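Diaminopimelate decarboxylase (Helicobacter pylori, PDB 2QGH) catalyses the pyridoxal-phosphate-dependent decarboxylation of meso-diaminopimelate to L-lysine, the last step of lysine biosynthesis in bacteria. Local coordinates at residues G83-S88 / R104-G109; N303-I308 / S340-V345. All blocks are in the same frame, centred on the assembly; numbering follows the deposited sequence.

Interaction 1: residues G83-S88 / R104-G109. With PLP (pyridoxal-5'-phosphate), chain B.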
ATOM      1  N   GLY A  83      -5.846  18.720 -19.107  1.00 17.02           N
ATOM      2  CA  GLY A  83      -6.934  18.790 -18.157  1.00 16.62           C
ATOM      3  C   GLY A  83      -6.567  17.865 -17.019  1.00 14.55           C
ATOM      4  O   GLY A  83      -5.446  17.367 -16.973  1.00 14.45           O
ATOM      5  N   ALA A  84      -7.495  17.623 -16.103  1.00 15.11           N
ATOM      6  CA  ALA A  84      -7.212  16.737 -14.979  1.00 15.93           C
ATOM      7  C   ALA A  84      -8.430  15.962 -14.505  1.00 14.94           C
ATOM      8  O   ALA A  84      -9.495  16.533 -14.296  1.00 17.16           O
ATOM      9  CB  ALA A  84      -6.630  17.541 -13.818  1.00 14.76           C
ATOM     10  N   ASP A  85      -8.276  14.653 -14.363  1.00 16.14           N
ATOM     11  CA  ASP A  85      -9.358  13.813 -13.853  1.00 16.40           C
ATOM     12  C   ASP A  85      -8.965  13.564 -12.403  1.00 14.78           C
ATOM     13  O   ASP A  85      -7.965  12.903 -12.126  1.00 11.95           O
ATOM     14  CB  ASP A  85      -9.441  12.497 -14.622  1.00 16.73           C
ATOM     15  CG  ASP A  85     -10.217  11.432 -13.871  1.00 20.80           C
ATOM     16  OD1 ASP A  85     -11.325  11.730 -13.371  1.00 24.06           O
ATOM     17  OD2 ASP A  85      -9.717  10.286 -13.788  1.00 22.13           O
ATOM     18  N   CYS A  86      -9.745  14.128 -11.488  1.00 14.99           N
ATOM     19  CA  CYS A  86      -9.473  14.019 -10.060  1.00 15.17           C
ATOM     20  C   CYS A  86     -10.493  13.162  -9.327  1.00 15.74           C
ATOM     21  O   CYS A  86     -11.640  13.034  -9.768  1.00 15.55           O
ATOM     22  CB  CYS A  86      -9.436  15.421  -9.457  1.00 12.13           C
ATOM     23  SG  CYS A  86      -8.222  16.502 -10.273  1.00 15.61           S
ATOM     24  N   VAL A  87     -10.079  12.575  -8.206  1.00 14.91           N
ATOM     25  CA  VAL A  87     -10.983  11.735  -7.428  1.00 14.87           C
ATOM     26  C   VAL A  87     -11.033  12.176  -5.966  1.00 16.31           C
ATOM     27  O   VAL A  87     -11.630  11.505  -5.124  1.00 18.36           O
ATOM     28  CB  VAL A  87     -10.581  10.224  -7.539  1.00 17.09           C
ATOM     29  CG1 VAL A  87      -9.260   9.950  -6.781  1.00 11.61           C
ATOM     30  CG2 VAL A  87     -11.709   9.346  -7.029  1.00 12.93           C
ATOM     31  N   SER A  88     -10.425  13.320  -5.670  1.00 16.21           N
ATOM     32  CA  SER A  88     -10.407  13.848  -4.305  1.00 16.59           C
ATOM     33  C   SER A  88     -10.070  15.329  -4.301  1.00 16.87           C
ATOM     34  O   SER A  88      -9.495  15.842  -5.260  1.00 19.63           O
ATOM     35  CB  SER A  88      -9.363  13.118  -3.459  1.00 16.50           C
ATOM     36  OG  SER A  88      -8.050  13.471  -3.866  1.00 18.27           O
ATOM     37  N   ARG A 104     -10.884  22.664 -16.783  1.00 14.28           N
ATOM     38  CA  ARG A 104     -10.416  21.453 -17.447  1.00 15.15           C
ATOM     39  C   ARG A 104     -10.296  20.344 -16.399  1.00 15.26           C
ATOM     40  O   ARG A 104      -9.694  19.298 -16.645  1.00 15.26           O
ATOM     41  CB  ARG A 104      -9.048  21.665 -18.112  1.00 16.16           C
ATOM     42  CG  ARG A 104      -9.029  22.683 -19.238  1.00 17.68           C
ATOM     43  CD  ARG A 104      -7.954  22.359 -20.264  1.00 16.90           C
ATOM     44  NE  ARG A 104      -7.896  23.388 -21.301  1.00 20.94           N
ATOM     45  CZ  ARG A 104      -7.098  24.452 -21.272  1.00 21.55           C
ATOM     46  NH1 ARG A 104      -6.260  24.644 -20.260  1.00 25.65           N
ATOM     47  NH2 ARG A 104      -7.152  25.341 -22.251  1.00 21.40           N
ATOM     48  N   ILE A 105     -10.871  20.588 -15.225  1.00 16.50           N
ATOM     49  CA  ILE A 105     -10.836  19.634 -14.121  1.00 16.15           C
ATOM     50  C   ILE A 105     -12.168  18.923 -13.937  1.00 16.44           C
ATOM     51  O   ILE A 105     -13.207  19.560 -13.778  1.00 18.79           O
ATOM     52  CB  ILE A 105     -10.474  20.343 -12.784  1.00 16.11           C
ATOM     53  CG1 ILE A 105      -9.002  20.766 -12.805  1.00 15.02           C
ATOM     54  CG2 ILE A 105     -10.735  19.413 -11.583  1.00 15.33           C
ATOM     55  CD1 ILE A 105      -8.592  21.591 -11.600  1.00 11.34           C
ATOM     56  N   VAL A 106     -12.135  17.598 -13.961  1.00 15.91           N
ATOM     57  CA  VAL A 106     -13.345  16.818 -13.760  1.00 16.08           C
ATOM     58  C   VAL A 106     -13.154  16.014 -12.473  1.00 17.23           C
ATOM     59  O   VAL A 106     -12.073  15.491 -12.208  1.00 15.58           O
ATOM     60  CB  VAL A 106     -13.635  15.900 -14.972  1.00 13.96           C
ATOM     61  CG1 VAL A 106     -13.914  16.751 -16.192  1.00 12.48           C
ATOM     62  CG2 VAL A 106     -12.462  14.981 -15.239  1.00 13.90           C
ATOM     63  N   PHE A 107     -14.214  15.930 -11.677  1.00 18.46           N
ATOM     64  CA  PHE A 107     -14.173  15.261 -10.377  1.00 17.86           C
ATOM     65  C   PHE A 107     -15.059  14.018 -10.314  1.00 18.27           C
ATOM     66  O   PHE A 107     -16.284  14.117 -10.311  1.00 18.61           O
ATOM     67  CB  PHE A 107     -14.598  16.290  -9.320  1.00 16.34           C
ATOM     68  CG  PHE A 107     -14.445  15.842  -7.895  1.00 16.97           C
ATOM     69  CD1 PHE A 107     -13.786  14.656  -7.564  1.00 16.31           C
ATOM     70  CD2 PHE A 107     -14.948  16.638  -6.869  1.00 16.60           C
ATOM     71  CE1 PHE A 107     -13.631  14.273  -6.234  1.00 13.08           C
ATOM     72  CE2 PHE A 107     -14.799  16.266  -5.532  1.00 16.58           C
ATOM     73  CZ  PHE A 107     -14.135  15.074  -5.215  1.00 15.08           C
ATOM     74  N   SER A 108     -14.423  12.851 -10.280  1.00 18.62           N
ATOM     75  CA  SER A 108     -15.126  11.573 -10.178  1.00 20.76           C
ATOM     76  C   SER A 108     -15.032  11.103  -8.733  1.00 20.51           C
ATOM     77  O   SER A 108     -14.397  11.755  -7.908  1.00 20.21           O
ATOM     78  CB  SER A 108     -14.484  10.525 -11.093  1.00 21.73           C
ATOM     79  OG  SER A 108     -14.982  10.622 -12.420  1.00 25.30           O
ATOM     80  N   GLY A 109     -15.661   9.978  -8.422  1.00 19.79           N
ATOM     81  CA  GLY A 109     -15.599   9.476  -7.065  1.00 18.93           C
ATOM     82  C   GLY A 109     -16.932   9.029  -6.507  1.00 21.29           C
ATOM     83  O   GLY A 109     -17.915   9.782  -6.496  1.00 20.88           O
TER
HETATM   84  N1  PLP B 406     -10.829   7.667 -15.183  1.00 17.02           N
HETATM   85  C2  PLP B 406     -11.468   7.001 -14.116  1.00 17.99           C
HETATM   86  C2A PLP B 406     -12.822   7.406 -13.680  1.00 17.22           C
HETATM   87  C3  PLP B 406     -10.748   5.933 -13.447  1.00 19.36           C
HETATM   88  O3  PLP B 406     -11.318   5.258 -12.385  1.00 21.26           O
HETATM   89  C4  PLP B 406      -9.466   5.574 -13.862  1.00 19.36           C
HETATM   90  C4A PLP B 406      -8.949   4.304 -13.283  1.00 18.04           C
HETATM   91  C5  PLP B 406      -8.833   6.251 -14.914  1.00 17.41           C
HETATM   92  C6  PLP B 406      -9.544   7.303 -15.608  1.00 17.69           C
HETATM   93  C5A PLP B 406      -7.417   6.145 -15.289  1.00 18.10           C
HETATM   94  O4P PLP B 406      -7.241   4.999 -16.090  1.00 17.92           O
HETATM   95  P   PLP B 406      -5.924   4.612 -16.598  1.00 17.17           P
HETATM   96  O1P PLP B 406      -4.659   4.881 -15.726  1.00 16.63           O
HETATM   97  O2P PLP B 406      -5.822   5.408 -17.973  1.00 17.77           O
HETATM   98  O3P PLP B 406      -5.999   3.053 -16.818  1.00 17.91           O
HETATM   99  O   HOH W   1     -13.917  12.067 -14.171  1.00 40.03           O
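Asp85 and Val106 pair on neighbouring parallel strands of the eight-stranded beta/alpha-barrel that holds the cofactor, joined by a right-handed beta-alpha-beta crossover through helix 89-97. Four backbone bonds tie the strands: Ala84 N to Arg104 O, Val106 N to Ala84 O, Cys86 N to Val106 O (2.8 Å and almost straight, 175°), and Ser108 N to Cys86 O. Gly83 suits the start, because a CB there would collide with Arg104 O.

Ala84, Cys86, Ile105 and Phe107 share the face turned to the surrounding helices, where small or apolar side chains fit; Cys86 SG rests 4.1 Å from Ile105 CG2. With CG anti to the backbone N (chi1 -172°), the Phe107 ring is carried across to the partner segment, beyond Cys86, where the ring edge at CE1 comes 3.3 Å from Val87 C. Lys112 makes a cation-pi contact with this ring.

Asp85 points into the barrel, crossing Val106 at about a right angle, with OD1 3.9 Å from CG2 of that valine. A water donates to Asp85 OD1 (2.7 Å) and accepts from Ser108 OG, which also binds Asn129. Asp85 OD2 forms a salt bridge with Lys66 and approaches N1 of pyridoxal phosphate to 3.2 Å. The carboxylate is thus held through both oxygens, one by water and one by Lys66, which probably fixes its rotation beside the pyridine nitrogen.

Interaction 2: residues N303-I308 / S340-V345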
ATOM      1  N   ASN A 303      19.517 -24.022  -3.892  1.00 55.73           N
ATOM      2  CA  ASN A 303      18.682 -24.435  -5.017  1.00 55.74           C
ATOM      3  C   ASN A 303      18.232 -23.228  -5.828  1.00 54.50           C
ATOM      4  O   ASN A 303      18.420 -23.187  -7.046  1.00 56.05           O
ATOM      5  CB  ASN A 303      17.447 -25.185  -4.515  1.00 57.27           C
ATOM      6  CG  ASN A 303      17.750 -26.067  -3.325  1.00 58.93           C
ATOM      7  OD1 ASN A 303      18.728 -26.820  -3.330  1.00 59.51           O
ATOM      8  ND2 ASN A 303      16.911 -25.983  -2.296  1.00 57.89           N
ATOM      9  N   LYS A 304      17.637 -22.246  -5.152  1.00 51.44           N
ATOM     10  CA  LYS A 304      17.156 -21.037  -5.820  1.00 48.10           C
ATOM     11  C   LYS A 304      18.064 -19.848  -5.527  1.00 44.01           C
ATOM     12  O   LYS A 304      18.729 -19.807  -4.495  1.00 42.40           O
ATOM     13  CB  LYS A 304      15.723 -20.711  -5.369  1.00 50.54           C
ATOM     14  CG  LYS A 304      14.760 -21.907  -5.410  1.00 54.14           C
ATOM     15  CD  LYS A 304      14.721 -22.597  -6.788  1.00 55.65           C
ATOM     16  CE  LYS A 304      14.089 -21.712  -7.864  1.00 56.83           C
ATOM     17  NZ  LYS A 304      14.057 -22.361  -9.211  1.00 54.39           N
ATOM     18  N   ARG A 305      18.100 -18.889  -6.448  1.00 40.53           N
ATOM     19  CA  ARG A 305      18.920 -17.699  -6.265  1.00 36.71           C
ATOM     20  C   ARG A 305      18.040 -16.509  -5.950  1.00 34.55           C
ATOM     21  O   ARG A 305      16.989 -16.317  -6.569  1.00 33.99           O
ATOM     22  CB  ARG A 305      19.759 -17.372  -7.515  1.00 35.25           C
ATOM     23  CG  ARG A 305      20.369 -15.965  -7.447  1.00 33.65           C
ATOM     24  CD  ARG A 305      21.566 -15.751  -8.364  1.00 31.78           C
ATOM     25  NE  ARG A 305      21.201 -15.676  -9.770  1.00 32.57           N
ATOM     26  CZ  ARG A 305      21.386 -14.607 -10.540  1.00 33.38           C
ATOM     27  NH1 ARG A 305      21.935 -13.506 -10.043  1.00 32.47           N
ATOM     28  NH2 ARG A 305      21.029 -14.644 -11.817  1.00 32.97           N
ATOM     29  N   PHE A 306      18.478 -15.712  -4.982  1.00 31.53           N
ATOM     30  CA  PHE A 306      17.744 -14.528  -4.588  1.00 27.85           C
ATOM     31  C   PHE A 306      18.604 -13.285  -4.760  1.00 27.65           C
ATOM     32  O   PHE A 306      19.718 -13.206  -4.230  1.00 27.41           O
ATOM     33  CB  PHE A 306      17.290 -14.632  -3.131  1.00 27.24           C
ATOM     34  CG  PHE A 306      16.279 -15.718  -2.876  1.00 24.80           C
ATOM     35  CD1 PHE A 306      16.685 -16.990  -2.495  1.00 26.32           C
ATOM     36  CD2 PHE A 306      14.917 -15.457  -2.985  1.00 24.41           C
ATOM     37  CE1 PHE A 306      15.745 -17.989  -2.219  1.00 24.85           C
ATOM     38  CE2 PHE A 306      13.972 -16.445  -2.712  1.00 24.10           C
ATOM     39  CZ  PHE A 306      14.387 -17.714  -2.327  1.00 22.39           C
ATOM     40  N   VAL A 307      18.090 -12.321  -5.514  1.00 25.74           N
ATOM     41  CA  VAL A 307      18.791 -11.065  -5.731  1.00 23.15           C
ATOM     42  C   VAL A 307      18.098 -10.004  -4.873  1.00 23.89           C
ATOM     43  O   VAL A 307      17.038  -9.491  -5.235  1.00 23.79           O
ATOM     44  CB  VAL A 307      18.750 -10.652  -7.215  1.00 23.95           C
ATOM     45  CG1 VAL A 307      19.250  -9.211  -7.377  1.00 21.36           C
ATOM     46  CG2 VAL A 307      19.609 -11.615  -8.041  1.00 19.84           C
ATOM     47  N   ILE A 308      18.709  -9.691  -3.732  1.00 22.56           N
ATOM     48  CA  ILE A 308      18.177  -8.718  -2.784  1.00 21.02           C
ATOM     49  C   ILE A 308      18.547  -7.298  -3.170  1.00 21.71           C
ATOM     50  O   ILE A 308      19.723  -6.927  -3.222  1.00 22.09           O
ATOM     51  CB  ILE A 308      18.682  -9.029  -1.354  1.00 20.00           C
ATOM     52  CG1 ILE A 308      18.208 -10.424  -0.949  1.00 19.12           C
ATOM     53  CG2 ILE A 308      18.155  -8.014  -0.369  1.00 17.27           C
ATOM     54  CD1 ILE A 308      19.078 -11.083   0.105  1.00 22.43           C
ATOM     55  N   SER A 340      21.261 -16.426 -15.123  1.00 47.64           N
ATOM     56  CA  SER A 340      20.538 -17.548 -14.529  1.00 45.41           C
ATOM     57  C   SER A 340      19.198 -17.130 -13.915  1.00 44.68           C
ATOM     58  O   SER A 340      18.880 -15.945 -13.834  1.00 44.03           O
ATOM     59  CB  SER A 340      21.413 -18.230 -13.467  1.00 45.64           C
ATOM     60  OG  SER A 340      21.879 -17.315 -12.489  1.00 43.89           O
ATOM     61  N   PRO A 341      18.378 -18.110 -13.505  1.00 43.13           N
ATOM     62  CA  PRO A 341      17.082 -17.789 -12.900  1.00 42.33           C
ATOM     63  C   PRO A 341      17.229 -17.274 -11.465  1.00 41.18           C
ATOM     64  O   PRO A 341      18.013 -17.817 -10.682  1.00 40.18           O
ATOM     65  CB  PRO A 341      16.328 -19.116 -12.980  1.00 42.41           C
ATOM     66  CG  PRO A 341      17.423 -20.139 -12.892  1.00 42.87           C
ATOM     67  CD  PRO A 341      18.482 -19.553 -13.794  1.00 43.47           C
ATOM     68  N   CYS A 342      16.469 -16.230 -11.126  1.00 39.38           N
ATOM     69  CA  CYS A 342      16.526 -15.640  -9.787  1.00 36.32           C
ATOM     70  C   CYS A 342      15.296 -14.806  -9.452  1.00 35.53           C
ATOM     71  O   CYS A 342      14.668 -14.229 -10.337  1.00 36.36           O
ATOM     72  CB  CYS A 342      17.749 -14.735  -9.668  1.00 34.51           C
ATOM     73  SG  CYS A 342      17.592 -13.192 -10.602  1.00 30.90           S
ATOM     74  N   ASP A 343      14.965 -14.745  -8.165  1.00 34.11           N
ATOM     75  CA  ASP A 343      13.844 -13.944  -7.684  1.00 30.26           C
ATOM     76  C   ASP A 343      14.410 -12.604  -7.242  1.00 29.17           C
ATOM     77  O   ASP A 343      15.289 -12.553  -6.385  1.00 30.06           O
ATOM     78  CB  ASP A 343      13.163 -14.608  -6.487  1.00 27.95           C
ATOM     79  CG  ASP A 343      12.306 -15.784  -6.882  1.00 27.46           C
ATOM     80  OD1 ASP A 343      11.573 -16.298  -6.011  1.00 27.31           O
ATOM     81  OD2 ASP A 343      12.361 -16.196  -8.060  1.00 28.33           O
ATOM     82  N   VAL A 344      13.924 -11.523  -7.837  1.00 27.77           N
ATOM     83  CA  VAL A 344      14.382 -10.184  -7.478  1.00 25.67           C
ATOM     84  C   VAL A 344      13.493  -9.737  -6.316  1.00 25.12           C
ATOM     85  O   VAL A 344      12.288  -9.552  -6.484  1.00 24.64           O
ATOM     86  CB  VAL A 344      14.242  -9.237  -8.675  1.00 24.69           C
ATOM     87  CG1 VAL A 344      14.908  -7.903  -8.380  1.00 23.04           C
ATOM     88  CG2 VAL A 344      14.867  -9.890  -9.906  1.00 24.99           C
ATOM     89  N   VAL A 345      14.094  -9.583  -5.137  1.00 24.10           N
ATOM     90  CA  VAL A 345      13.348  -9.222  -3.937  1.00 23.29           C
ATOM     91  C   VAL A 345      13.831  -7.976  -3.211  1.00 24.71           C
ATOM     92  O   VAL A 345      14.983  -7.558  -3.353  1.00 27.63           O
ATOM     93  CB  VAL A 345      13.346 -10.396  -2.929  1.00 22.47           C
ATOM     94  CG1 VAL A 345      12.919 -11.681  -3.630  1.00 21.60           C
ATOM     95  CG2 VAL A 345      14.729 -10.564  -2.314  1.00 21.89           C
TER
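Strands 306-308 and 340-345 run parallel, their axes 4.7 Å apart at closest and twisted by 33°, as neighbours in the mixed sheet of the beta domain that accompanies the barrel in this decarboxylase family. Three backbone bonds join them: Asp343 N to Arg305 O, Val307 N to Asp343 O (2.9 Å) and Val345 N to Val307 O.

Apolar, mostly beta-branched residues suit this buried pairing. Ile308 CG1 meets Val345 CG2 at 3.7 Å, and on the other face Val307 CG2 touches Cys342 SG at 3.6 Å. Phe306 and Asp343 lie alongside each other on the Ile308 face, the ring turned 87° from the carboxylate plane, with CD2 4.0 Å from Asp343 CB; Asp343 OD2 accepts from Asp358 N on strand 354-361. Phe306 also packs on Asn175 of the second subunit.

Arginine suits position 305 because its long chain can reach along the partner as far as Ser340. Bent at chi3 (72°), Arg305 lays one guanidinium face over Cys342 CB and gives NH1 to a salt bridge with Glu298. Its NH2 donates to Leu361 O and, more weakly, to Ser340 O (3.2 Å) and Ser340 OG (2.9 Å).

Overall arrangement
Interaction 1 lies in the cofactor-binding barrel and interaction 2 in the beta domain, with centres 42 Å apart and nearest atoms about 29 Å apart, so they do not touch within the chain. Their relation to the active site differs accordingly: Asp85 belongs to the pyridoxal phosphate pocket and its side chain is about 7 Å from the bound lysine, whereas in interaction 2 the side chain of Val345 stays about 13 Å from a bound pyridoxal phosphate and from a bound lysine. The dimer relates them more closely. Ser88 OG is hydrogen-bonded to Asn387 O of the second subunit, while Ile308 packs on Val110 of the second subunit, the residue following Gly109, so both contacts border the subunit interface.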